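Local coordinates for protein NAD-dependent epimerase/dehydratase (Veillonella parvula, PDB 4HNG) that probably binds NAD(P) in a Rossmann-type domain and may act as an NAD-dependent epimerase or dehydratase, at residues Y5-I10 / D30-L35; I17-T22 / R43-I48; G65-A70 / A89-A94; Q69-A74 / K98-V103. One frame throughout, in Å; residues are numbered along the deposited sequence. Where two conformers were deposited one is given.

Contact 1. Residues Y5-I10 / D30-L35; sequences YKYITI and DMHITL
Lys6 O takes the N-H of His32 at 2.7 Å, and from there the two strands zip together in parallel register. His32 O answers to Ile8 N at 3.1 Å, Ile8 O to Thr34 N at 2.9 Å, and Thr34 O to Ile10 N at 2.7 Å. Ile8 thus gives both N and O to segment 30-35 and Ile10 its N, with Tyr36 bonding the Ile10 backbone further on; Lys6 N turns to Glu75 OE1. Tyr7 and Thr9 turn their backbone groups to the other neighbour, bonding Glu75, Val76 and Phe78.

The polar side chains are mostly provided for too. Thr9 OG1 lies next to Thr34 CB but bonds Ala70 O, and Lys6, bent at its last torsion, brings NZ alongside the His32 ring for a weak bond to Asp30 O. Met31 O and N, just ahead of the strand, find Arg53 NH2 and Thr29 OG1. The Tyr7 and His32 side chains run side by side, their ring planes inclined at 53°.

Met31 turns back at chi3 (81°), which carries CE over the flank of Ile8, a tight 3.4 Å from Ile8 CB and as near to Ile8 CG2. An alanine at Met31 is likely to leave a gap beside Ile8 and Tyr5 CB, with Ile8 less firmly held. Further along, Ile8, Ile33, Ile10 and Leu35 share one face of the sheet, and the last three rest on helix 16-28.

Strands 7-11 and 32-37, with helix 16-28 between them, make the chain's first beta-alpha-beta unit, consistent with an NAD(P)-binding Rossmann fold.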
loop_
_atom_site.group_PDB
_atom_site.type_symbol
_atom_site.label_atom_id
_atom_site.label_comp_id
_atom_site.label_asym_id
_atom_site.label_seq_id
_atom_site.Cartn_x
_atom_site.Cartn_y
_atom_site.Cartn_z
ATOM N N TYR A 5 -9.178 -2.471 -14.182
ATOM C CA TYR A 5 -7.795 -2.867 -14.407
ATOM C C TYR A 5 -7.713 -4.377 -14.558
ATOM O O TYR A 5 -8.366 -5.114 -13.827
ATOM C CB TYR A 5 -6.911 -2.422 -13.240
ATOM C CG TYR A 5 -6.830 -0.926 -13.069
ATOM C CD1 TYR A 5 -6.169 -0.145 -14.000
ATOM C CD2 TYR A 5 -7.391 -0.295 -11.961
ATOM C CE1 TYR A 5 -6.086 1.218 -13.856
ATOM C CE2 TYR A 5 -7.314 1.078 -11.812
ATOM C CZ TYR A 5 -6.657 1.826 -12.764
ATOM O OH TYR A 5 -6.563 3.193 -12.642
ATOM N N LYS A 6 -6.918 -4.839 -15.514
ATOM C CA LYS A 6 -6.730 -6.272 -15.686
ATOM C C LYS A 6 -5.355 -6.728 -15.206
ATOM O O LYS A 6 -5.213 -7.827 -14.671
ATOM C CB LYS A 6 -6.949 -6.689 -17.141
ATOM C CG LYS A 6 -6.779 -8.180 -17.355
ATOM C CD LYS A 6 -7.379 -8.634 -18.673
ATOM C CE LYS A 6 -7.437 -10.152 -18.745
ATOM N NZ LYS A 6 -8.181 -10.732 -17.588
ATOM N N TYR A 7 -4.343 -5.886 -15.391
ATOM C CA TYR A 7 -2.985 -6.258 -15.009
ATOM C C TYR A 7 -2.476 -5.397 -13.872
ATOM O O TYR A 7 -2.368 -4.174 -14.018
ATOM C CB TYR A 7 -2.029 -6.155 -16.197
ATOM C CG TYR A 7 -2.472 -6.962 -17.395
ATOM C CD1 TYR A 7 -2.132 -8.301 -17.514
ATOM C CD2 TYR A 7 -3.239 -6.388 -18.399
ATOM C CE1 TYR A 7 -2.540 -9.049 -18.605
ATOM C CE2 TYR A 7 -3.649 -7.124 -19.491
ATOM C CZ TYR A 7 -3.298 -8.454 -19.589
ATOM O OH TYR A 7 -3.709 -9.184 -20.684
ATOM N N ILE A 8 -2.182 -6.045 -12.750
ATOM C CA ILE A 8 -1.625 -5.378 -11.582
ATOM C C ILE A 8 -0.282 -5.980 -11.205
ATOM O O ILE A 8 -0.116 -7.198 -11.184
ATOM C CB ILE A 8 -2.606 -5.432 -10.381
ATOM C CG1 ILE A 8 -2.018 -4.722 -9.168
ATOM C CG2 ILE A 8 -2.958 -6.875 -10.028
ATOM C CD1 ILE A 8 -3.038 -4.477 -8.063
ATOM N N THR A 9 0.684 -5.115 -10.906
ATOM C CA THR A 9 1.921 -5.553 -10.282
ATOM C C THR A 9 1.966 -5.130 -8.817
ATOM O O THR A 9 1.754 -3.962 -8.488
ATOM C CB THR A 9 3.149 -5.007 -11.014
ATOM O OG1 THR A 9 3.191 -5.566 -12.336
ATOM C CG2 THR A 9 4.414 -5.398 -10.282
ATOM N N ILE A 10 2.219 -6.109 -7.961
ATOM C CA ILE A 10 2.306 -5.884 -6.526
ATOM C C ILE A 10 3.761 -5.895 -6.103
ATOM O O ILE A 10 4.425 -6.926 -6.160
ATOM C CB ILE A 10 1.512 -6.955 -5.771
ATOM C CG1 ILE A 10 0.021 -6.794 -6.108
ATOM C CG2 ILE A 10 1.772 -6.857 -4.263
ATOM C CD1 ILE A 10 -0.872 -7.887 -5.540
ATOM N N ASP A 30 -10.838 -11.275 -12.045
ATOM C CA ASP A 30 -10.130 -12.021 -13.074
ATOM C C ASP A 30 -8.812 -11.334 -13.440
ATOM O O ASP A 30 -8.275 -11.546 -14.535
ATOM C CB ASP A 30 -11.008 -12.182 -14.320
ATOM C CG ASP A 30 -12.269 -12.988 -14.052
ATOM O OD1 ASP A 30 -12.216 -13.946 -13.248
ATOM O OD2 ASP A 30 -13.319 -12.666 -14.651
ATOM N N MET A 31 -8.289 -10.518 -12.525
ATOM C CA MET A 31 -7.044 -9.792 -12.777
ATOM C C MET A 31 -5.849 -10.723 -12.911
ATOM O O MET A 31 -5.791 -11.776 -12.273
ATOM C CB MET A 31 -6.766 -8.777 -11.667
ATOM C CG MET A 31 -7.720 -7.597 -11.649
ATOM S SD MET A 31 -7.311 -6.451 -10.315
ATOM C CE MET A 31 -5.968 -5.549 -11.067
ATOM N N HIS A 32 -4.901 -10.327 -13.753
ATOM C CA HIS A 32 -3.623 -11.013 -13.859
ATOM C C HIS A 32 -2.630 -10.313 -12.952
ATOM O O HIS A 32 -2.383 -9.117 -13.093
ATOM C CB HIS A 32 -3.113 -11.004 -15.301
ATOM C CG HIS A 32 -3.827 -11.962 -16.198
ATOM N ND1 HIS A 32 -5.197 -11.964 -16.346
ATOM C CD2 HIS A 32 -3.362 -12.955 -16.992
ATOM C CE1 HIS A 32 -5.545 -12.915 -17.195
ATOM N NE2 HIS A 32 -4.449 -13.532 -17.601
ATOM N N ILE A 33 -2.051 -11.068 -12.028
ATOM C CA ILE A 33 -1.249 -10.498 -10.954
ATOM C C ILE A 33 0.228 -10.847 -11.100
ATOM O O ILE A 33 0.595 -12.005 -11.294
ATOM C CB ILE A 33 -1.763 -10.984 -9.583
ATOM C CG1 ILE A 33 -3.248 -10.644 -9.430
ATOM C CG2 ILE A 33 -0.939 -10.393 -8.452
ATOM C CD1 ILE A 33 -3.903 -11.353 -8.273
ATOM N N THR A 34 1.070 -9.824 -11.026
ATOM C CA THR A 34 2.513 -10.010 -10.993
ATOM C C THR A 34 3.030 -9.627 -9.611
ATOM O O THR A 34 2.789 -8.508 -9.129
ATOM C CB THR A 34 3.208 -9.178 -12.098
ATOM O OG1 THR A 34 2.767 -9.645 -13.378
ATOM C CG2 THR A 34 4.716 -9.319 -12.014
ATOM N N LEU A 35 3.712 -10.566 -8.969
ATOM C CA LEU A 35 4.248 -10.377 -7.623
ATOM C C LEU A 35 5.742 -10.163 -7.713
ATOM O O LEU A 35 6.447 -10.946 -8.349
ATOM C CB LEU A 35 3.964 -11.604 -6.753
ATOM C CG LEU A 35 2.491 -12.005 -6.652
ATOM C CD1 LEU A 35 2.287 -13.221 -5.772
ATOM C CD2 LEU A 35 1.682 -10.812 -6.149
#

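Contact 2. Residues I17-T22 / R43-I48; sequences IAQKLT and RIPPEI
The Gln19 carboxamide meets the segment 43-48 with its two end atoms. OE1 sits 3.2 Å from Pro45 CD, one corner of the pyrrolidine ring, and more loosely beside Ile44 CG2. NE2 is turned the other way: it bonds Ala14 O and comes no nearer than 3.8 Å to Arg43 O. That bond fixes which end of the amide is which, and so leaves the oxygen against carbon. Beyond CG the Gln19 chain is extended, long enough to run antiparallel to the Ile44 side chain, alongside it, and to cross the proline at a slant.

A helical turn on, Thr22 and Ile48 touch methyl to methyl, with Thr22 CG2 and Ile48 CG2 at a close 3.5 Å. The threonine's rotation about CA-CB (chi1 -60°) is what divides its labour, for it sends CG2 out to Ile48 and lays OG1 back along its own helix, where it donates to Ala18 O at 2.8 Å. Ala18 O also accepts Thr22 N, and the two donors arrive from opposite faces of its carbonyl plane. With an alanine at Thr22, Ala18 O would probably lose its second donor and Ile48 CG2 would face a gap. Ile48 CD1, meanwhile, reaches back to Gln19 O at 3.5 Å.

Arg43 ends the short helix 40-43, Ile44 leaves helical geometry, Pro45 is the N-cap of helix 46-49, and this bend leans on helix 16-28. The same helix lays Ala18 and Thr22 on Ile10 of strand 7-11 and presents Ile17 and Leu21 to helix 182-193.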
loop_
_atom_site.group_PDB
_atom_site.type_symbol
_atom_site.label_atom_id
_atom_site.label_comp_id
_atom_site.label_asym_id
_atom_site.label_seq_id
_atom_site.Cartn_x
_atom_site.Cartn_y
_atom_site.Cartn_z
ATOM N N ILE A 17 -0.485 -7.131 4.151
ATOM C CA ILE A 17 -1.550 -6.547 3.340
ATOM C C ILE A 17 -1.421 -6.987 1.885
ATOM O O ILE A 17 -2.412 -7.322 1.244
ATOM C CB ILE A 17 -1.595 -5.010 3.460
ATOM C CG1 ILE A 17 -2.193 -4.629 4.816
ATOM C CG2 ILE A 17 -2.436 -4.384 2.322
ATOM C CD1 ILE A 17 -2.097 -3.171 5.134
ATOM N N ALA A 18 -0.193 -7.022 1.370
ATOM C CA ALA A 18 0.008 -7.408 -0.021
ATOM C C ALA A 18 -0.478 -8.842 -0.268
ATOM O O ALA A 18 -1.089 -9.117 -1.303
ATOM C CB ALA A 18 1.487 -7.256 -0.411
ATOM N N GLN A 19 -0.228 -9.749 0.670
ATOM C CA GLN A 19 -0.662 -11.136 0.487
ATOM C C GLN A 19 -2.187 -11.240 0.573
ATOM O O GLN A 19 -2.813 -11.954 -0.207
ATOM C CB GLN A 19 -0.019 -12.073 1.510
ATOM C CG GLN A 19 1.499 -12.164 1.401
ATOM C CD GLN A 19 2.053 -13.424 2.020
ATOM O OE1 GLN A 19 1.460 -14.501 1.899
ATOM N NE2 GLN A 19 3.195 -13.305 2.690
ATOM N N LYS A 20 -2.784 -10.533 1.526
ATOM C CA LYS A 20 -4.246 -10.528 1.648
ATOM C C LYS A 20 -4.900 -9.911 0.411
ATOM O O LYS A 20 -5.931 -10.380 -0.072
ATOM C CB LYS A 20 -4.681 -9.811 2.927
ATOM C CG LYS A 20 -4.352 -10.595 4.202
ATOM C CD LYS A 20 -4.788 -9.819 5.442
ATOM C CE LYS A 20 -4.408 -10.542 6.737
ATOM N NZ LYS A 20 -5.141 -11.823 6.898
ATOM N N LEU A 21 -4.294 -8.859 -0.115
ATOM C CA LEU A 21 -4.802 -8.247 -1.328
ATOM C C LEU A 21 -4.739 -9.243 -2.480
ATOM O O LEU A 21 -5.692 -9.379 -3.251
ATOM C CB LEU A 21 -3.986 -7.004 -1.667
ATOM C CG LEU A 21 -4.345 -6.344 -2.993
ATOM C CD1 LEU A 21 -5.798 -5.846 -3.024
ATOM C CD2 LEU A 21 -3.378 -5.195 -3.314
ATOM N N THR A 22 -3.614 -9.943 -2.588
ATOM C CA THR A 22 -3.433 -10.930 -3.649
ATOM C C THR A 22 -4.524 -11.998 -3.605
ATOM O O THR A 22 -5.104 -12.341 -4.636
ATOM C CB THR A 22 -2.044 -11.588 -3.579
ATOM O OG1 THR A 22 -1.047 -10.572 -3.724
ATOM C CG2 THR A 22 -1.874 -12.601 -4.715
ATOM N N ARG A 43 8.481 -17.373 0.317
ATOM C CA ARG A 43 7.872 -16.560 1.372
ATOM C C ARG A 43 6.353 -16.453 1.255
ATOM O O ARG A 43 5.661 -16.165 2.235
ATOM C CB ARG A 43 8.490 -15.157 1.378
ATOM C CG ARG A 43 9.975 -15.157 1.702
ATOM C CD ARG A 43 10.612 -13.809 1.433
ATOM N NE ARG A 43 10.068 -12.757 2.288
ATOM C CZ ARG A 43 10.077 -11.463 1.980
ATOM N NH1 ARG A 43 10.590 -11.052 0.826
ATOM N NH2 ARG A 43 9.562 -10.578 2.821
ATOM N N ILE A 44 5.842 -16.667 0.048
ATOM C CA ILE A 44 4.405 -16.617 -0.203
ATOM C C ILE A 44 3.900 -18.053 -0.373
ATOM O O ILE A 44 4.553 -18.870 -1.030
ATOM C CB ILE A 44 4.081 -15.771 -1.446
ATOM C CG1 ILE A 44 4.543 -14.319 -1.245
ATOM C CG2 ILE A 44 2.593 -15.785 -1.730
ATOM C CD1 ILE A 44 4.372 -13.441 -2.452
ATOM N N PRO A 45 2.755 -18.385 0.247
ATOM C CA PRO A 45 2.342 -19.793 0.194
ATOM C C PRO A 45 1.748 -20.202 -1.160
ATOM O O PRO A 45 1.389 -19.340 -1.962
ATOM C CB PRO A 45 1.302 -19.902 1.317
ATOM C CG PRO A 45 0.750 -18.546 1.454
ATOM C CD PRO A 45 1.830 -17.561 1.046
ATOM N N PRO A 46 1.656 -21.521 -1.407
ATOM C CA PRO A 46 1.196 -22.124 -2.665
ATOM C C PRO A 46 -0.215 -21.712 -3.080
ATOM O O PRO A 46 -0.459 -21.467 -4.265
ATOM C CB PRO A 46 1.219 -23.625 -2.358
ATOM C CG PRO A 46 2.193 -23.776 -1.242
ATOM C CD PRO A 46 2.048 -22.539 -0.418
ATOM N N GLU A 47 -1.138 -21.635 -2.128
ATOM C CA GLU A 47 -2.506 -21.246 -2.454
ATOM C C GLU A 47 -2.562 -19.838 -3.058
ATOM O O GLU A 47 -3.603 -19.400 -3.550
ATOM C CB GLU A 47 -3.429 -21.365 -1.235
ATOM C CG GLU A 47 -3.140 -20.382 -0.114
ATOM C CD GLU A 47 -2.108 -20.896 0.866
ATOM O OE1 GLU A 47 -1.375 -21.861 0.532
ATOM O OE2 GLU A 47 -2.049 -20.352 1.990
ATOM N N ILE A 48 -1.436 -19.133 -3.033
ATOM C CA ILE A 48 -1.368 -17.812 -3.629
ATOM C C ILE A 48 -0.641 -17.804 -4.972
ATOM O O ILE A 48 -1.144 -17.243 -5.945
ATOM C CB ILE A 48 -0.712 -16.805 -2.684
ATOM C CG1 ILE A 48 -1.632 -16.543 -1.492
ATOM C CG2 ILE A 48 -0.420 -15.502 -3.424
ATOM C CD1 ILE A 48 -1.570 -15.122 -0.974
#

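Contact 3. Residues G65-A70 / A89-A94; sequences GKLEQA and ASIVKA
Ala94 points its methyl straight at the other helix, into the angle between Leu67 and Glu68. Its CB lies 3.8 Å from Leu67 CG and 3.9 Å from Glu68 CG, so a single small side chain is shared by two successive residues of helix 64-71. Here the backbones come close as well, Glu68 CA and Ala94 CA being 5.2 Å apart.

The two long side chains leave their helix by different rotations. Leu67 holds CG opposite its backbone N (chi1 -179°), and chi2 of 57° then sends CD2 out to helix 85-97. That methyl rests 3.7 Å from Ser90 O and 4.3 Å from Ile91 CG1, lying across the start of the turn that ends in Ala94. Glu68 takes the other course, with CG beside its backbone N and the chain extended beyond. Its aliphatic part brushes Ala94 while the carboxylate carries on past it, where OE2 finds a long, weak ion pair with Arg97.

Ile91 sets its CB away from helix 64-71, and Leu67 CD2 meets it at CA as well as at CG1; both residues also touch Leu11 of strand 7-11. The short segments cross at -54°, their axes approaching to 9.7 Å, and the alanine sits where they draw near.

What joins segments 65-70 and 89-94 is mainly van der Waals contact between hydrocarbon groups. Ser90 O, the one polar atom that Leu67 CD2 meets, is already taken by Ala94 N within its own helix. The join therefore probably depends chiefly on shape, with the weak Glu68-Arg97 pair adding at the border.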
loop_
_atom_site.group_PDB
_atom_site.type_symbol
_atom_site.label_atom_id
_atom_site.label_comp_id
_atom_site.label_asym_id
_atom_site.label_seq_id
_atom_site.Cartn_x
_atom_site.Cartn_y
_atom_site.Cartn_z
ATOM N N GLY A 65 16.760 -4.032 -13.617
ATOM C CA GLY A 65 16.344 -4.921 -14.684
ATOM C C GLY A 65 15.103 -5.706 -14.317
ATOM O O GLY A 65 14.121 -5.729 -15.058
ATOM N N LYS A 66 15.139 -6.348 -13.158
ATOM C CA LYS A 66 14.012 -7.163 -12.727
ATOM C C LYS A 66 12.798 -6.311 -12.366
ATOM O O LYS A 66 11.666 -6.681 -12.670
ATOM C CB LYS A 66 14.417 -8.094 -11.579
ATOM C CG LYS A 66 15.427 -9.155 -11.996
ATOM C CD LYS A 66 15.626 -10.197 -10.913
ATOM C CE LYS A 66 16.490 -11.354 -11.400
ATOM N NZ LYS A 66 17.927 -10.976 -11.560
ATOM N N LEU A 67 13.039 -5.163 -11.740
ATOM C CA LEU A 67 11.948 -4.267 -11.356
ATOM C C LEU A 67 11.191 -3.774 -12.587
ATOM O O LEU A 67 9.961 -3.771 -12.615
ATOM C CB LEU A 67 12.486 -3.093 -10.534
ATOM C CG LEU A 67 11.491 -2.048 -10.013
ATOM C CD1 LEU A 67 10.402 -2.693 -9.158
ATOM C CD2 LEU A 67 12.247 -1.008 -9.213
ATOM N N GLU A 68 11.930 -3.378 -13.621
ATOM C CA GLU A 68 11.298 -2.934 -14.858
ATOM C C GLU A 68 10.526 -4.073 -15.524
ATOM O O GLU A 68 9.440 -3.858 -16.060
ATOM C CB GLU A 68 12.334 -2.360 -15.836
ATOM C CG GLU A 68 12.847 -0.974 -15.453
ATOM C CD GLU A 68 13.976 -0.498 -16.350
ATOM O OE1 GLU A 68 14.100 -1.015 -17.483
ATOM O OE2 GLU A 68 14.746 0.386 -15.920
ATOM N N GLN A 69 11.099 -5.277 -15.514
ATOM C CA GLN A 69 10.395 -6.454 -16.016
ATOM C C GLN A 69 9.046 -6.614 -15.319
ATOM O O GLN A 69 8.019 -6.821 -15.971
ATOM C CB GLN A 69 11.234 -7.721 -15.823
ATOM C CG GLN A 69 10.565 -8.988 -16.337
ATOM C CD GLN A 69 11.381 -10.245 -16.071
ATOM O OE1 GLN A 69 12.594 -10.185 -15.854
ATOM N NE2 GLN A 69 10.713 -11.392 -16.086
ATOM N N ALA A 70 9.055 -6.502 -13.995
ATOM C CA ALA A 70 7.851 -6.715 -13.195
ATOM C C ALA A 70 6.734 -5.721 -13.494
ATOM O O ALA A 70 5.559 -6.072 -13.442
ATOM C CB ALA A 70 8.188 -6.704 -11.711
ATOM N N ALA A 89 12.518 6.007 -5.128
ATOM C CA ALA A 89 13.094 6.647 -6.307
ATOM C C ALA A 89 13.334 5.606 -7.405
ATOM O O ALA A 89 13.087 5.873 -8.586
ATOM C CB ALA A 89 14.389 7.367 -5.946
ATOM N N SER A 90 13.791 4.423 -7.008
ATOM C CA SER A 90 14.015 3.325 -7.947
ATOM C C SER A 90 12.690 2.886 -8.564
ATOM O O SER A 90 12.602 2.624 -9.770
ATOM C CB SER A 90 14.688 2.155 -7.239
ATOM O OG SER A 90 16.031 2.464 -6.898
ATOM N N ILE A 91 11.654 2.805 -7.736
ATOM C CA ILE A 91 10.337 2.439 -8.220
ATOM C C ILE A 91 9.804 3.476 -9.219
ATOM O O ILE A 91 9.368 3.133 -10.331
ATOM C CB ILE A 91 9.376 2.214 -7.038
ATOM C CG1 ILE A 91 9.744 0.930 -6.305
ATOM C CG2 ILE A 91 7.933 2.152 -7.525
ATOM C CD1 ILE A 91 9.048 0.764 -4.977
ATOM N N VAL A 92 9.862 4.750 -8.841
ATOM C CA VAL A 92 9.385 5.825 -9.702
ATOM C C VAL A 92 10.129 5.841 -11.047
ATOM O O VAL A 92 9.522 6.055 -12.097
ATOM C CB VAL A 92 9.473 7.207 -8.989
ATOM C CG1 VAL A 92 9.166 8.324 -9.951
ATOM C CG2 VAL A 92 8.515 7.260 -7.783
ATOM N N LYS A 93 11.438 5.603 -11.014
ATOM C CA LYS A 93 12.230 5.536 -12.241
ATOM C C LYS A 93 11.827 4.368 -13.131
ATOM O O LYS A 93 11.735 4.518 -14.356
ATOM C CB LYS A 93 13.727 5.487 -11.928
ATOM C CG LYS A 93 14.302 6.847 -11.566
ATOM C CD LYS A 93 15.822 6.815 -11.478
ATOM C CE LYS A 93 16.295 6.142 -10.198
ATOM N NZ LYS A 93 17.782 6.106 -10.124
ATOM N N ALA A 94 11.585 3.208 -12.522
ATOM C CA ALA A 94 11.167 2.045 -13.297
ATOM C C ALA A 94 9.819 2.292 -13.964
ATOM O O ALA A 94 9.646 1.990 -15.153
ATOM C CB ALA A 94 11.107 0.799 -12.424
#

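Contact 4. Residues Q69-A74 / K98-V103; sequences QAVTNA and KNIRRV
Ile100 drives its CD1 methyl into the turn formed by Val71 to Ala74, where it stands 3.3 Å from Val71 O and equally near Ala74 O. Bends at both torsions (chi1 -49°, chi2 -61°) aim the methyl there, and leave CG1 to graze Val71 CG2. Val71 O is also spoken for by Ala74 N, the bond that closes this type II turn.

Lys98 lies differently. It kinks at chi2, then stretches out, crossing Val71 at about a right angle, with Lys98 CG 4.1 Å from Val71 CG2, and passing Thr72 obliquely. Its CD and CE methylenes run by Thr72 OG1, at 3.6 Å for CD, but that hydroxyl is bound to Glu68 O, so the lysine offers it only carbon. Between the backbones a water accepts from Asn73 N at 3.1 Å and donates to Lys98 O at 2.7 Å, bridging the two loops.

Each loop follows a helix. Helix 85-97 ends in a Schellman motif, with Asn99 as the residue of positive phi and Ile100 N returning to Leu95 O. Paired helix-to-strand turns such as these, leading into the neighbouring parallel strands 76-79 and 102-108, belong to successive beta-alpha units of a Rossmann fold.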
loop_
_atom_site.group_PDB
_atom_site.type_symbol
_atom_site.label_atom_id
_atom_site.label_comp_id
_atom_site.label_asym_id
_atom_site.label_seq_id
_atom_site.Cartn_x
_atom_site.Cartn_y
_atom_site.Cartn_z
ATOM N N GLN A 69 11.099 -5.277 -15.514
ATOM C CA GLN A 69 10.395 -6.454 -16.016
ATOM C C GLN A 69 9.046 -6.614 -15.319
ATOM O O GLN A 69 8.019 -6.821 -15.971
ATOM C CB GLN A 69 11.234 -7.721 -15.823
ATOM C CG GLN A 69 10.565 -8.988 -16.337
ATOM C CD GLN A 69 11.381 -10.245 -16.071
ATOM O OE1 GLN A 69 12.594 -10.185 -15.854
ATOM N NE2 GLN A 69 10.713 -11.392 -16.086
ATOM N N ALA A 70 9.055 -6.502 -13.995
ATOM C CA ALA A 70 7.851 -6.715 -13.195
ATOM C C ALA A 70 6.734 -5.721 -13.494
ATOM O O ALA A 70 5.559 -6.072 -13.442
ATOM C CB ALA A 70 8.188 -6.704 -11.711
ATOM N N VAL A 71 7.089 -4.482 -13.818
ATOM C CA VAL A 71 6.068 -3.469 -14.067
ATOM C C VAL A 71 5.731 -3.260 -15.548
ATOM O O VAL A 71 4.809 -2.508 -15.873
ATOM C CB VAL A 71 6.421 -2.115 -13.395
ATOM C CG1 VAL A 71 6.653 -2.307 -11.909
ATOM C CG2 VAL A 71 7.639 -1.468 -14.070
ATOM N N THR A 72 6.457 -3.922 -16.448
ATOM C CA THR A 72 6.155 -3.798 -17.877
ATOM C C THR A 72 4.699 -4.178 -18.139
ATOM O O THR A 72 4.227 -5.211 -17.670
ATOM C CB THR A 72 7.085 -4.665 -18.749
ATOM O OG1 THR A 72 8.445 -4.254 -18.561
ATOM C CG2 THR A 72 6.723 -4.528 -20.224
ATOM N N ASN A 73 3.985 -3.332 -18.874
ATOM C CA ASN A 73 2.577 -3.595 -19.182
ATOM C C ASN A 73 1.653 -3.731 -17.959
ATOM O O ASN A 73 0.550 -4.269 -18.064
ATOM C CB ASN A 73 2.442 -4.833 -20.078
ATOM C CG ASN A 73 3.123 -4.659 -21.426
ATOM O OD1 ASN A 73 3.017 -3.607 -22.063
ATOM N ND2 ASN A 73 3.828 -5.694 -21.868
ATOM N N ALA A 74 2.094 -3.257 -16.801
ATOM C CA ALA A 74 1.185 -3.150 -15.669
ATOM C C ALA A 74 0.215 -2.023 -15.976
ATOM O O ALA A 74 0.600 -1.014 -16.568
ATOM C CB ALA A 74 1.947 -2.849 -14.371
ATOM N N LYS A 98 8.900 2.564 -18.082
ATOM C CA LYS A 98 7.914 1.666 -18.681
ATOM C C LYS A 98 6.567 2.339 -18.947
ATOM O O LYS A 98 5.584 1.677 -19.294
ATOM C CB LYS A 98 7.739 0.406 -17.823
ATOM C CG LYS A 98 8.994 -0.458 -17.787
ATOM C CD LYS A 98 9.435 -0.831 -19.203
ATOM C CE LYS A 98 10.807 -1.471 -19.214
ATOM N NZ LYS A 98 11.200 -1.840 -20.601
ATOM N N ASN A 99 6.533 3.658 -18.793
ATOM C CA ASN A 99 5.335 4.448 -19.091
ATOM C C ASN A 99 4.114 4.046 -18.271
ATOM O O ASN A 99 2.987 4.095 -18.764
ATOM C CB ASN A 99 5.022 4.386 -20.584
ATOM C CG ASN A 99 6.142 4.957 -21.432
ATOM O OD1 ASN A 99 6.598 6.079 -21.206
ATOM N ND2 ASN A 99 6.610 4.176 -22.397
ATOM N N ILE A 100 4.349 3.665 -17.020
ATOM C CA ILE A 100 3.284 3.275 -16.112
ATOM C C ILE A 100 2.849 4.487 -15.285
ATOM O O ILE A 100 3.690 5.185 -14.720
ATOM C CB ILE A 100 3.782 2.169 -15.155
ATOM C CG1 ILE A 100 4.477 1.042 -15.936
ATOM C CG2 ILE A 100 2.641 1.655 -14.274
ATOM C CD1 ILE A 100 3.604 0.338 -16.946
ATOM N N ARG A 101 1.543 4.724 -15.200
ATOM C CA ARG A 101 1.018 5.960 -14.606
ATOM C C ARG A 101 0.354 5.778 -13.242
ATOM O O ARG A 101 0.481 6.633 -12.368
ATOM C CB ARG A 101 0.001 6.627 -15.543
ATOM C CG ARG A 101 0.369 6.646 -17.022
ATOM C CD ARG A 101 1.534 7.561 -17.335
ATOM N NE ARG A 101 1.759 7.632 -18.779
ATOM C CZ ARG A 101 2.876 8.077 -19.346
ATOM N NH1 ARG A 101 3.888 8.488 -18.594
ATOM N NH2 ARG A 101 2.984 8.101 -20.667
ATOM N N ARG A 102 -0.338 4.658 -13.051
ATOM C CA ARG A 102 -1.227 4.495 -11.903
ATOM C C ARG A 102 -0.577 3.719 -10.772
ATOM O O ARG A 102 -0.146 2.587 -10.960
ATOM C CB ARG A 102 -2.530 3.810 -12.350
ATOM C CG ARG A 102 -3.568 3.696 -11.245
ATOM C CD ARG A 102 -4.321 5.030 -11.041
ATOM N NE ARG A 102 -5.337 4.900 -9.992
ATOM C CZ ARG A 102 -5.188 5.297 -8.731
ATOM N NH1 ARG A 102 -4.062 5.878 -8.330
ATOM N NH2 ARG A 102 -6.164 5.105 -7.849
ATOM N N VAL A 103 -0.531 4.322 -9.583
ATOM C CA VAL A 103 0.141 3.735 -8.423
ATOM C C VAL A 103 -0.684 3.909 -7.160
ATOM O O VAL A 103 -1.161 5.013 -6.886
ATOM C CB VAL A 103 1.509 4.414 -8.161
ATOM C CG1 VAL A 103 2.086 3.975 -6.816
ATOM C CG2 VAL A 103 2.481 4.124 -9.291
HETATM O O HOH W 1 5.083 -0.822 -20.277
#

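How the contacts relate
From the N terminus, contact 1 closes the first loop, pairing 5-10 with 30-35 around helix 16-28. Contact 2 starts within that loop and ends beyond it, at 43-48, so the two cross; they meet where Thr22 OG1 packs against Ile10 CD1 and Leu35 CD2. Contacts 3 and 4 leave later, from helix 64-71, sharing Gln69 and Ala70; contact 3 closes at 89-94 and contact 4 further on, at 98-103. Ala70 O links this pair to contact 1 through Thr9 OG1. Contact 2 touches neither, lying about 21 Å from each between centres. Contacts 1 and 4 reach the same mixed sheet, contact 2 sets helix 16-28 against segment 43-48, and contact 3 joins helices 64-71 and 85-97.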